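Local coordinates for tail fiber protein (Pseudomonas aeruginosa, PDB 6CL6) that probably serves as the receptor-binding fiber of the R2 pyocin, a contractile injection system, recognising the surface of the target cell, at residues 31-34 / 35-39; 53-56 / 57-60; 305-309 / 310-314; 357-360 / 361-365. One frame throughout, in Å; residues are numbered along the deposited sequence.

Contact 1: residues 31-34 / 35-39; sequences QRLP and VFARG
Pro34 O takes the backbone N-H of Ala37 across a 3.0 Å bond, where the chain leaves one 3-10 turn at Gln31-Arg32, runs extended through Leu33 and Pro34, and winds into a second at 35-38. The donor stands well above the carbonyl plane, and the N-H...O angle is only 138°, as expected for so tight a turn. Arg38 N bonds in the same i to i-3 pattern to Val35 O. The Pro34 ring offers CB to one face of Phe36, 4.0 Å from the ring centroid, a CH-pi contact displaced toward the CE2-CZ rim. Arg38 turns back over the first segment: its CG packs on Leu33 CB, and a bend at chi3 (59°) brings the guanidinium over Gln31 CA, with NH1 3.9 Å from that carbon. One water knits this side together, donating to Gln31 O and Leu33 O and accepting from Arg38 NH1 at 3.1 Å. Leu33 CD1 also lies 4.2 Å from Ala37 CB. Leu33 meets Leu33 of the second subunit and Pro34 of the third, so these short 3-10 turns, joined by an extended link, lie at the three-subunit interface of the trimeric fiber.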
ATOM      1  N   GLN A  31     -76.034 -42.387 -14.242  1.00 14.03           N
ATOM      2  CA  GLN A  31     -75.694 -43.570 -15.031  1.00 15.30           C
ATOM      3  C   GLN A  31     -76.245 -43.504 -16.449  1.00 27.30           C
ATOM      4  O   GLN A  31     -75.754 -44.225 -17.322  1.00 16.68           O
ATOM      5  CB  GLN A  31     -76.188 -44.832 -14.342  1.00 13.27           C
ATOM      6  CG  GLN A  31     -75.483 -45.197 -13.038  1.00 19.88           C
ATOM      7  CD  GLN A  31     -75.875 -44.324 -11.850  1.00 22.32           C
ATOM      8  OE1 GLN A  31     -76.965 -43.744 -11.804  1.00 16.86           O
ATOM      9  NE2 GLN A  31     -74.991 -44.252 -10.874  1.00 14.43           N
ATOM     10  N   ARG A  32     -77.241 -42.653 -16.707  1.00 19.42           N
ATOM     11  CA  ARG A  32     -77.783 -42.519 -18.043  1.00 13.06           C
ATOM     12  C   ARG A  32     -76.869 -41.708 -18.968  1.00 18.53           C
ATOM     13  O   ARG A  32     -77.065 -41.741 -20.176  1.00 15.60           O
ATOM     14  CB  ARG A  32     -79.169 -41.841 -17.998  1.00 22.48           C
ATOM     15  CG  ARG A  32     -80.204 -42.516 -17.124  1.00 15.29           C
ATOM     16  CD  ARG A  32     -80.667 -43.860 -17.715  1.00 18.42           C
ATOM     17  NE  ARG A  32     -79.785 -44.971 -17.376  1.00 14.59           N
ATOM     18  CZ  ARG A  32     -79.725 -45.567 -16.190  1.00 21.39           C
ATOM     19  NH1 ARG A  32     -80.491 -45.154 -15.185  1.00 26.25           N
ATOM     20  NH2 ARG A  32     -78.888 -46.574 -16.003  1.00 23.22           N
ATOM     21  N   LEU A  33     -75.879 -40.991 -18.426  1.00 20.00           N
ATOM     22  CA  LEU A  33     -75.006 -40.100 -19.200  1.00 14.24           C
ATOM     23  C   LEU A  33     -73.835 -40.869 -19.822  1.00 13.50           C
ATOM     24  O   LEU A  33     -73.284 -41.773 -19.205  1.00 12.21           O
ATOM     25  CB  LEU A  33     -74.430 -39.004 -18.313  1.00 22.97           C
ATOM     26  CG  LEU A  33     -75.358 -38.011 -17.638  1.00 25.85           C
ATOM     27  CD1 LEU A  33     -74.490 -36.973 -16.937  1.00 23.53           C
ATOM     28  CD2 LEU A  33     -76.262 -37.377 -18.654  1.00 25.69           C
ATOM     29  N   PRO A  34     -73.413 -40.490 -21.017  1.00 11.37           N
ATOM     30  CA  PRO A  34     -72.129 -40.982 -21.524  1.00 16.86           C
ATOM     31  C   PRO A  34     -71.060 -40.703 -20.468  1.00 14.62           C
ATOM     32  O   PRO A  34     -71.111 -39.696 -19.765  1.00 15.27           O
ATOM     33  CB  PRO A  34     -71.912 -40.168 -22.806  1.00 12.98           C
ATOM     34  CG  PRO A  34     -73.279 -39.753 -23.230  1.00 15.12           C
ATOM     35  CD  PRO A  34     -74.045 -39.505 -21.932  1.00 17.16           C
ATOM     36  N   VAL A  35     -70.084 -41.609 -20.364  1.00  8.27           N
ATOM     37  CA  VAL A  35     -69.236 -41.621 -19.183  1.00 16.33           C
ATOM     38  C   VAL A  35     -68.415 -40.356 -19.062  1.00  9.32           C
ATOM     39  O   VAL A  35     -68.188 -39.878 -17.940  1.00  9.60           O
ATOM     40  CB  VAL A  35     -68.332 -42.872 -19.159  1.00 18.14           C
ATOM     41  CG1 VAL A  35     -69.189 -44.133 -19.006  1.00 19.29           C
ATOM     42  CG2 VAL A  35     -67.471 -42.972 -20.399  1.00 15.20           C
ATOM     43  N   PHE A  36     -67.983 -39.766 -20.187  1.00 13.29           N
ATOM     44  CA  PHE A  36     -67.154 -38.555 -20.092  1.00 14.62           C
ATOM     45  C   PHE A  36     -67.911 -37.397 -19.466  1.00 14.45           C
ATOM     46  O   PHE A  36     -67.301 -36.505 -18.862  1.00 15.56           O
ATOM     47  CB  PHE A  36     -66.619 -38.168 -21.482  1.00 12.77           C
ATOM     48  CG  PHE A  36     -67.665 -38.077 -22.543  1.00 12.46           C
ATOM     49  CD1 PHE A  36     -68.494 -36.941 -22.628  1.00 12.53           C
ATOM     50  CD2 PHE A  36     -67.813 -39.076 -23.478  1.00 12.03           C
ATOM     51  CE1 PHE A  36     -69.445 -36.833 -23.638  1.00 18.51           C
ATOM     52  CE2 PHE A  36     -68.780 -38.979 -24.474  1.00 10.92           C
ATOM     53  CZ  PHE A  36     -69.575 -37.846 -24.555  1.00 14.56           C
ATOM     54  N   ALA A  37     -69.234 -37.385 -19.584  1.00 11.94           N
ATOM     55  CA  ALA A  37     -70.026 -36.326 -18.952  1.00 11.64           C
ATOM     56  C   ALA A  37     -70.186 -36.512 -17.459  1.00 13.95           C
ATOM     57  O   ALA A  37     -70.615 -35.581 -16.765  1.00 13.69           O
ATOM     58  CB  ALA A  37     -71.403 -36.226 -19.620  1.00 14.17           C
ATOM     59  N   ARG A  38     -69.814 -37.677 -16.930  1.00  7.78           N
ATOM     60  CA  ARG A  38     -69.749 -37.918 -15.489  1.00  7.47           C
ATOM     61  C   ARG A  38     -68.343 -37.672 -14.949  1.00  6.82           C
ATOM     62  O   ARG A  38     -68.095 -37.896 -13.773  1.00 11.35           O
ATOM     63  CB  ARG A  38     -70.191 -39.349 -15.200  1.00 11.36           C
ATOM     64  CG  ARG A  38     -71.573 -39.722 -15.750  1.00 13.24           C
ATOM     65  CD  ARG A  38     -71.825 -41.213 -15.644  1.00 16.11           C
ATOM     66  NE  ARG A  38     -71.759 -41.685 -14.276  1.00 14.15           N
ATOM     67  CZ  ARG A  38     -71.743 -42.967 -13.922  1.00 14.51           C
ATOM     68  NH1 ARG A  38     -71.808 -43.910 -14.853  1.00 17.18           N
ATOM     69  NH2 ARG A  38     -71.678 -43.307 -12.621  1.00 15.91           N
ATOM     70  N   GLY A  39     -67.430 -37.225 -15.793  1.00 11.80           N
ATOM     71  CA  GLY A  39     -66.042 -37.112 -15.389  1.00  8.81           C
ATOM     72  C   GLY A  39     -65.260 -38.408 -15.412  1.00  9.98           C
ATOM     73  O   GLY A  39     -64.113 -38.437 -14.928  1.00  7.98           O
TER
HETATM   74  O   HOH W   1     -72.988 -43.968 -17.705  1.00 16.69           O

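Contact 2: residues 53-56 / 57-60; sequences ATVP and LMLT
Ala53 meets Met58 methyl to methyl, its CB 3.5 Å from Met58 CE, just where a loop turns into strand 57-60, an outermost strand within this chain of a five-stranded antiparallel sheet. Ala53 O is held from outside the two segments by Arg112 NH1, and its methyl also packs on Ser76 of the adjacent strand 72-79. After Thr54 the chain bends, and Val55 brings CG2 to the same thioether methyl, 4.3 Å from Met58 CE, while that branch also lies 3.5 Å from Leu57 O. Two apolar groups from the loop thus converge on the one terminal methyl of the methionine. Pro56 comes next, its backbone near helical before the chain extends into the strand; its ring packs on Phe36 of the same chain and on Arg38 of the second subunit. No hydrogen bond spans the two segments: what meets across this stretch is apolar, and the backbone bonds go to strand 72-79, in which Pro56 pairs with Ser76 and Met58 with Ile74. The end of the Leu57 side chain leads away from the loop and packs on Met77 of the third subunit. Met58 starts with CG between its backbone N and carbonyl carbon (chi1 60°), runs straight through chi2, then folds at chi3 (52°), and this last bend swings CE back toward the loop, 3.8 Å from Ala53 CA.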
ATOM      1  N   ALA A  53     -58.486 -37.738 -30.828  1.00 11.05           N
ATOM      2  CA  ALA A  53     -59.548 -37.659 -29.835  1.00 13.30           C
ATOM      3  C   ALA A  53     -60.854 -37.122 -30.425  1.00 10.26           C
ATOM      4  O   ALA A  53     -60.871 -36.168 -31.202  1.00  8.94           O
ATOM      5  CB  ALA A  53     -59.100 -36.752 -28.685  1.00 12.15           C
ATOM      6  N   THR A  54     -61.976 -37.753 -30.012  1.00 11.34           N
ATOM      7  CA  THR A  54     -63.296 -37.280 -30.372  1.00  9.56           C
ATOM      8  C   THR A  54     -64.232 -37.222 -29.180  1.00 13.65           C
ATOM      9  O   THR A  54     -65.413 -36.943 -29.365  1.00 14.68           O
ATOM     10  CB  THR A  54     -63.953 -38.175 -31.456  1.00 17.05           C
ATOM     11  OG1 THR A  54     -64.174 -39.472 -30.877  1.00 14.98           O
ATOM     12  CG2 THR A  54     -63.109 -38.287 -32.669  1.00 13.40           C
ATOM     13  N   VAL A  55     -63.755 -37.514 -27.973  1.00 11.63           N
ATOM     14  CA  VAL A  55     -64.554 -37.390 -26.763  1.00 10.97           C
ATOM     15  C   VAL A  55     -63.842 -36.406 -25.843  1.00 12.55           C
ATOM     16  O   VAL A  55     -62.609 -36.246 -25.936  1.00 18.04           O
ATOM     17  CB  VAL A  55     -64.761 -38.752 -26.097  1.00 19.31           C
ATOM     18  CG1 VAL A  55     -65.540 -39.669 -27.036  1.00 28.89           C
ATOM     19  CG2 VAL A  55     -63.411 -39.385 -25.735  1.00 22.11           C
ATOM     20  N   PRO A  56     -64.562 -35.733 -24.945  1.00 10.94           N
ATOM     21  CA  PRO A  56     -63.947 -34.629 -24.212  1.00  8.80           C
ATOM     22  C   PRO A  56     -63.072 -35.039 -23.060  1.00 11.92           C
ATOM     23  O   PRO A  56     -62.372 -34.183 -22.527  1.00  9.57           O
ATOM     24  CB  PRO A  56     -65.148 -33.813 -23.731  1.00 11.58           C
ATOM     25  CG  PRO A  56     -66.301 -34.770 -23.722  1.00 14.45           C
ATOM     26  CD  PRO A  56     -66.036 -35.734 -24.850  1.00 17.55           C
ATOM     27  N   LEU A  57     -63.010 -36.320 -22.713  1.00  8.29           N
ATOM     28  CA  LEU A  57     -62.141 -36.801 -21.656  1.00 13.72           C
ATOM     29  C   LEU A  57     -61.653 -38.205 -22.004  1.00 18.54           C
ATOM     30  O   LEU A  57     -62.440 -39.072 -22.381  1.00 13.65           O
ATOM     31  CB  LEU A  57     -62.878 -36.769 -20.301  1.00  7.26           C
ATOM     32  CG  LEU A  57     -62.077 -37.215 -19.087  1.00  8.69           C
ATOM     33  CD1 LEU A  57     -61.001 -36.264 -18.744  1.00  7.13           C
ATOM     34  CD2 LEU A  57     -62.965 -37.400 -17.911  1.00  7.04           C
ATOM     35  N   MET A  58     -60.337 -38.401 -21.940  1.00  9.14           N
ATOM     36  CA  MET A  58     -59.736 -39.718 -22.034  1.00 12.50           C
ATOM     37  C   MET A  58     -58.571 -39.777 -21.050  1.00 12.31           C
ATOM     38  O   MET A  58     -58.141 -38.756 -20.481  1.00 17.60           O
ATOM     39  CB  MET A  58     -59.241 -40.037 -23.440  1.00 19.82           C
ATOM     40  CG  MET A  58     -58.180 -39.061 -23.922  1.00 15.83           C
ATOM     41  SD  MET A  58     -57.611 -39.400 -25.598  1.00 28.54           S
ATOM     42  CE  MET A  58     -59.149 -39.492 -26.507  1.00 42.98           C
ATOM     43  N   LEU A  59     -58.090 -40.993 -20.815  1.00  8.07           N
ATOM     44  CA  LEU A  59     -56.906 -41.268 -20.004  1.00 10.31           C
ATOM     45  C   LEU A  59     -55.984 -42.144 -20.845  1.00 11.73           C
ATOM     46  O   LEU A  59     -56.420 -43.175 -21.357  1.00 10.78           O
ATOM     47  CB  LEU A  59     -57.242 -41.985 -18.710  1.00 18.47           C
ATOM     48  CG  LEU A  59     -56.113 -42.560 -17.822  1.00  9.88           C
ATOM     49  CD1 LEU A  59     -55.260 -41.456 -17.227  1.00  7.65           C
ATOM     50  CD2 LEU A  59     -56.699 -43.433 -16.737  1.00 21.87           C
ATOM     51  N   THR A  60     -54.726 -41.733 -21.012  1.00  8.25           N
ATOM     52  CA  THR A  60     -53.882 -42.470 -21.925  1.00 14.28           C
ATOM     53  C   THR A  60     -52.424 -42.212 -21.591  1.00 15.64           C
ATOM     54  O   THR A  60     -52.066 -41.147 -21.099  1.00 12.35           O
ATOM     55  CB  THR A  60     -54.171 -42.087 -23.386  1.00  8.68           C
ATOM     56  OG1 THR A  60     -53.297 -42.775 -24.260  1.00 15.41           O
ATOM     57  CG2 THR A  60     -54.060 -40.604 -23.588  1.00  8.59           C
TER

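Contact 3: residues 305-309 / 310-314; sequences TCPAD and ADASI. With CA (calcium ion), chain I.
Pro307 to Ala310 form a type II beta turn that reverses the chain between strands 297-306 and 310-315, so that Cys306 and Ala312 lie opposite each other, their CA atoms 5.1 Å apart. The Pro307 ring lies along the returning strand: CG rests 3.8 Å from Ala310 CB, and CD comes within 3.2 Å of Asp311 O. One residue farther along, the methyl of Ala312 fits between backbone and sulfur, its CB 3.5 Å from Thr305 O and 3.9 Å from Cys306 SG. No hydrogen bond joins the segments directly; both pair instead with other strands, Cys306 with Ala363 and Ala310 with Asn357. The carboxylate of Asp311 is taken by salt bridges from Arg346 and Arg356. At the bend Asp309 has a left-handed backbone and holds CG anti to its own carbonyl carbon (chi1 -68°), carrying the carboxylate out to calcium. OD1 binds the ion at 2.4 Å, whereas OD2 stays 3.8 Å from it and accepts a hydrogen bond from water 2, itself a calcium ligand, so the carboxylate is held by one direct bond and one water bridge. Four waters, Gly358 O and Pro337 O of the second subunit complete the shell; this last ligand implies that the ion links two subunits.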
ATOM      1  N   THR A 305      87.211  57.079  21.230  1.00 18.72           N
ATOM      2  CA  THR A 305      88.544  57.685  21.366  1.00 18.78           C
ATOM      3  C   THR A 305      88.673  58.246  22.771  1.00 24.55           C
ATOM      4  O   THR A 305      87.849  59.074  23.198  1.00 22.99           O
ATOM      5  CB  THR A 305      88.767  58.776  20.323  1.00 24.73           C
ATOM      6  OG1 THR A 305      88.719  58.200  19.010  1.00 26.90           O
ATOM      7  CG2 THR A 305      90.158  59.432  20.520  1.00 33.45           C
ATOM      8  N   CYS A 306      89.681  57.780  23.492  1.00 22.25           N
ATOM      9  CA  CYS A 306      89.961  58.223  24.850  1.00 20.35           C
ATOM     10  C   CYS A 306      91.215  59.109  24.865  1.00 16.31           C
ATOM     11  O   CYS A 306      92.144  58.898  24.069  1.00 22.84           O
ATOM     12  CB  CYS A 306      90.198  57.031  25.802  1.00 16.04           C
ATOM     13  SG  CYS A 306      88.846  55.922  25.987  1.00 19.06           S
ATOM     14  N   PRO A 307      91.280  60.094  25.748  1.00 21.20           N
ATOM     15  CA  PRO A 307      92.523  60.861  25.904  1.00 19.20           C
ATOM     16  C   PRO A 307      93.540  60.035  26.680  1.00 15.99           C
ATOM     17  O   PRO A 307      93.218  59.028  27.306  1.00 15.82           O
ATOM     18  CB  PRO A 307      92.105  62.099  26.700  1.00 20.91           C
ATOM     19  CG  PRO A 307      90.640  61.875  27.122  1.00 19.43           C
ATOM     20  CD  PRO A 307      90.348  60.399  26.836  1.00 16.73           C
ATOM     21  N   ALA A 308      94.792  60.496  26.641  1.00 16.74           N
ATOM     22  CA  ALA A 308      95.851  59.833  27.396  1.00 17.59           C
ATOM     23  C   ALA A 308      95.482  59.777  28.877  1.00 27.04           C
ATOM     24  O   ALA A 308      95.046  60.768  29.451  1.00 20.46           O
ATOM     25  CB  ALA A 308      97.161  60.599  27.204  1.00 18.94           C
ATOM     26  N   ASP A 309      95.648  58.608  29.495  1.00 19.68           N
ATOM     27  CA  ASP A 309      95.539  58.477  30.951  1.00 15.16           C
ATOM     28  C   ASP A 309      94.256  59.099  31.494  1.00 24.79           C
ATOM     29  O   ASP A 309      94.272  59.783  32.512  1.00 21.02           O
ATOM     30  CB  ASP A 309      96.771  59.139  31.641  1.00 17.89           C
ATOM     31  CG  ASP A 309      98.075  58.409  31.382  1.00 28.35           C
ATOM     32  OD1 ASP A 309      98.079  57.157  31.273  1.00 23.90           O
ATOM     33  OD2 ASP A 309      99.124  59.099  31.308  1.00 27.33           O
ATOM     34  N   ALA A 310      93.123  58.847  30.838  1.00 16.40           N
ATOM     35  CA  ALA A 310      91.906  59.597  31.172  1.00 16.14           C
ATOM     36  C   ALA A 310      90.677  58.869  30.636  1.00 20.66           C
ATOM     37  O   ALA A 310      90.786  57.860  29.943  1.00 19.26           O
ATOM     38  CB  ALA A 310      91.963  61.025  30.616  1.00 19.22           C
ATOM     39  N   ASP A 311      89.501  59.430  30.938  1.00 17.70           N
ATOM     40  CA  ASP A 311      88.213  58.832  30.615  1.00 17.98           C
ATOM     41  C   ASP A 311      87.604  59.397  29.337  1.00 30.78           C
ATOM     42  O   ASP A 311      87.868  60.530  28.922  1.00 20.86           O
ATOM     43  CB  ASP A 311      87.196  59.062  31.742  1.00 31.93           C
ATOM     44  CG  ASP A 311      87.560  58.375  33.030  1.00 31.10           C
ATOM     45  OD1 ASP A 311      88.183  57.307  32.998  1.00 22.64           O
ATOM     46  OD2 ASP A 311      87.200  58.922  34.088  1.00 24.35           O
ATOM     47  N   ALA A 312      86.733  58.594  28.739  1.00 20.45           N
ATOM     48  CA  ALA A 312      85.795  59.067  27.729  1.00 22.44           C
ATOM     49  C   ALA A 312      84.463  58.398  27.996  1.00 28.39           C
ATOM     50  O   ALA A 312      84.410  57.216  28.373  1.00 22.97           O
ATOM     51  CB  ALA A 312      86.263  58.769  26.298  1.00 27.27           C
ATOM     52  N   SER A 313      83.383  59.146  27.764  1.00 20.43           N
ATOM     53  CA  SER A 313      82.034  58.639  27.943  1.00 19.67           C
ATOM     54  C   SER A 313      81.538  57.981  26.668  1.00 26.95           C
ATOM     55  O   SER A 313      81.881  58.395  25.561  1.00 21.93           O
ATOM     56  CB  SER A 313      81.092  59.785  28.325  1.00 35.38           C
ATOM     57  OG  SER A 313      81.421  60.297  29.600  1.00 71.10           O
ATOM     58  N   ILE A 314      80.733  56.928  26.827  1.00 20.02           N
ATOM     59  CA  ILE A 314      80.102  56.296  25.680  1.00 21.19           C
ATOM     60  C   ILE A 314      78.594  56.315  25.887  1.00 19.63           C
ATOM     61  O   ILE A 314      78.093  56.375  27.014  1.00 27.80           O
ATOM     62  CB  ILE A 314      80.575  54.845  25.422  1.00 22.74           C
ATOM     63  CG1 ILE A 314      80.292  53.958  26.636  1.00 24.14           C
ATOM     64  CG2 ILE A 314      82.068  54.824  25.048  1.00 26.20           C
ATOM     65  CD1 ILE A 314      80.391  52.435  26.347  1.00 20.12           C
TER
HETATM   66 CA    CA I 703      99.441  55.382  32.086  1.00 20.02          CA
HETATM   67  O   HOH W   2     101.008  57.295  31.844  1.00 15.40           O
HETATM   68  O   HOH W   3     100.717  54.503  30.234  1.00 13.34           O
HETATM   69  O   HOH W   4      98.397  53.458  33.275  1.00 33.64           O
HETATM   70  O   HOH W   5     101.307  54.714  33.417  1.00 18.05           O

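Contact 4: residues 357-360 / 361-365; sequences NGYF and AQAVL. With CA (calcium ion), chain I.
An Asx turn at the end of strand 352-357 opens this loop, which carries a calcium ligand before the chain enters strand 363-371. Asn357 OD1 accepts the backbone N-H of Tyr359 at 3.0 Å, with the donor far above the carbonyl plane, 64° out of it. The other end of the same amide reaches across: ND2 donates to Ala361 O at 3.2 Å, the acceptor lying almost in the amide plane. Asn357 has CG anti to its backbone N (chi1 172°), which points the group into the loop. Both polar atoms have second partners, Gln331 NE2 at OD1 and Pro307 O at ND2; two donors at OD1 and two acceptors at ND2 are consistent with this orientation of the amide. Leu365 crosses it at about a right angle, its CD1 4.0 Å from Asn357 OD1. A weak bond from Ala361 N to Tyr359 O spans Phe360. The Tyr359 ring meets the methyl of Ala361 obliquely, CE2 to CB 3.8 Å, and has Ala363 CB at its edge; Phe360 CD1 sits over one face, offset toward the rim, 3.6 Å above the plane, while Tyr359 OH bonds to His336 N. Between Asn357 and Tyr359, Gly358 O binds calcium at 2.4 Å, in an intersubunit site shared with Asp309 OD1, Pro337 O of the second subunit and four waters.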
ATOM      1  N   ASN A 357      91.135  54.966  29.931  1.00 15.81           N
ATOM      2  CA  ASN A 357      92.311  54.609  29.142  1.00 15.98           C
ATOM      3  C   ASN A 357      93.568  54.844  29.958  1.00 15.81           C
ATOM      4  O   ASN A 357      93.958  55.994  30.199  1.00 19.94           O
ATOM      5  CB  ASN A 357      92.350  55.411  27.854  1.00 16.13           C
ATOM      6  CG  ASN A 357      93.627  55.224  27.094  1.00 14.90           C
ATOM      7  OD1 ASN A 357      94.207  54.147  27.084  1.00 14.77           O
ATOM      8  ND2 ASN A 357      94.096  56.300  26.466  1.00 15.66           N
ATOM      9  N   GLY A 358      94.206  53.758  30.383  1.00 16.60           N
ATOM     10  CA  GLY A 358      95.466  53.858  31.100  1.00 14.16           C
ATOM     11  C   GLY A 358      96.686  54.087  30.245  1.00 13.98           C
ATOM     12  O   GLY A 358      97.744  54.342  30.793  1.00 13.82           O
ATOM     13  N   TYR A 359      96.561  54.018  28.915  1.00 16.31           N
ATOM     14  CA  TYR A 359      97.713  54.223  28.035  1.00 13.85           C
ATOM     15  C   TYR A 359      98.020  55.714  27.929  1.00 16.65           C
ATOM     16  O   TYR A 359      97.094  56.537  27.895  1.00 14.48           O
ATOM     17  CB  TYR A 359      97.426  53.673  26.651  1.00 17.58           C
ATOM     18  CG  TYR A 359      98.603  53.745  25.693  1.00 13.90           C
ATOM     19  CD1 TYR A 359      99.817  53.206  26.027  1.00 15.26           C
ATOM     20  CD2 TYR A 359      98.462  54.298  24.423  1.00 13.81           C
ATOM     21  CE1 TYR A 359     100.901  53.272  25.148  1.00 15.72           C
ATOM     22  CE2 TYR A 359      99.489  54.354  23.548  1.00 13.66           C
ATOM     23  CZ  TYR A 359     100.729  53.842  23.914  1.00 16.52           C
ATOM     24  OH  TYR A 359     101.769  53.893  23.038  1.00 20.48           O
ATOM     25  N   PHE A 360      99.312  56.059  27.826  1.00 15.55           N
ATOM     26  CA  PHE A 360      99.756  57.450  27.918  1.00 17.52           C
ATOM     27  C   PHE A 360      99.688  58.192  26.595  1.00 17.77           C
ATOM     28  O   PHE A 360     100.564  59.014  26.280  1.00 16.98           O
ATOM     29  CB  PHE A 360     101.157  57.515  28.535  1.00 20.76           C
ATOM     30  CG  PHE A 360     102.280  56.881  27.738  1.00 14.19           C
ATOM     31  CD1 PHE A 360     102.113  56.362  26.477  1.00 16.46           C
ATOM     32  CD2 PHE A 360     103.560  56.835  28.309  1.00 13.36           C
ATOM     33  CE1 PHE A 360     103.182  55.819  25.765  1.00 19.38           C
ATOM     34  CE2 PHE A 360     104.647  56.293  27.604  1.00 18.01           C
ATOM     35  CZ  PHE A 360     104.469  55.792  26.336  1.00 13.96           C
ATOM     36  N   ALA A 361      98.664  57.904  25.783  1.00 16.80           N
ATOM     37  CA  ALA A 361      98.426  58.624  24.544  1.00 17.66           C
ATOM     38  C   ALA A 361      96.962  58.471  24.175  1.00 19.21           C
ATOM     39  O   ALA A 361      96.318  57.499  24.558  1.00 20.68           O
ATOM     40  CB  ALA A 361      99.297  58.129  23.391  1.00 15.67           C
ATOM     41  N   GLN A 362      96.442  59.447  23.434  1.00 22.02           N
ATOM     42  CA  GLN A 362      95.112  59.307  22.853  1.00 18.98           C
ATOM     43  C   GLN A 362      95.015  57.973  22.120  1.00 21.08           C
ATOM     44  O   GLN A 362      95.915  57.605  21.354  1.00 19.48           O
ATOM     45  CB  GLN A 362      94.837  60.461  21.888  1.00 15.97           C
ATOM     46  CG  GLN A 362      93.438  60.454  21.284  1.00 19.05           C
ATOM     47  CD  GLN A 362      93.097  61.712  20.498  1.00 24.31           C
ATOM     48  OE1 GLN A 362      92.584  62.685  21.055  1.00 41.25           O
ATOM     49  NE2 GLN A 362      93.402  61.703  19.204  1.00 37.41           N
ATOM     50  N   ALA A 363      93.911  57.250  22.343  1.00 17.90           N
ATOM     51  CA  ALA A 363      93.834  55.917  21.800  1.00 17.84           C
ATOM     52  C   ALA A 363      92.382  55.514  21.627  1.00 20.02           C
ATOM     53  O   ALA A 363      91.515  55.911  22.399  1.00 17.00           O
ATOM     54  CB  ALA A 363      94.537  54.868  22.666  1.00 14.84           C
ATOM     55  N   VAL A 364      92.151  54.699  20.618  1.00 15.48           N
ATOM     56  CA  VAL A 364      90.821  54.154  20.359  1.00 15.45           C
ATOM     57  C   VAL A 364      90.670  52.862  21.144  1.00 18.82           C
ATOM     58  O   VAL A 364      91.486  51.949  21.004  1.00 17.49           O
ATOM     59  CB  VAL A 364      90.591  53.916  18.869  1.00 21.22           C
ATOM     60  CG1 VAL A 364      89.261  53.222  18.690  1.00 16.47           C
ATOM     61  CG2 VAL A 364      90.610  55.252  18.097  1.00 24.09           C
ATOM     62  N   LEU A 365      89.631  52.793  21.972  1.00 15.37           N
ATOM     63  CA  LEU A 365      89.289  51.597  22.720  1.00 21.47           C
ATOM     64  C   LEU A 365      87.940  51.071  22.246  1.00 21.86           C
ATOM     65  O   LEU A 365      86.987  51.839  22.052  1.00 17.60           O
ATOM     66  CB  LEU A 365      89.237  51.886  24.221  1.00 15.96           C
ATOM     67  CG  LEU A 365      90.602  51.919  24.949  1.00 14.90           C
ATOM     68  CD1 LEU A 365      91.507  53.028  24.418  1.00 15.83           C
ATOM     69  CD2 LEU A 365      90.373  52.070  26.454  1.00 14.94           C
TER
HETATM   70 CA    CA I 703      99.441  55.382  32.086  1.00 20.02          CA
HETATM   71  O   HOH W   3     100.717  54.503  30.234  1.00 13.34           O
HETATM   72  O   HOH W   4      98.397  53.458  33.275  1.00 33.64           O
HETATM   73  O   HOH W   5     101.307  54.714  33.417  1.00 18.05           O
HETATM   74  O   HOH W   2     101.008  57.295  31.844  1.00 15.40           O

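How the contacts relate
From the N terminus, contact 1 comes first, in the long loop after strand 23-25, and contact 2 ends that loop where strand 57-60 begins. The two touch: the Phe36 ring packs on Pro56, with CD1 3.3 Å from Pro56 CG, and both reach the third subunit. Far away, 186 to 196 Å between centres, contact 3 turns strand 297-306 into 310-315, and contact 4 leads from strand 352-357 into 363-371. These two adjoin, joined by probable hydrogen bonds such as Cys306 N to Ala363 O, and share one calcium ion with its four waters. All four follow in series, none nested; the pairs lie on opposite sides of the chain's centre, far apart along the elongated fragment.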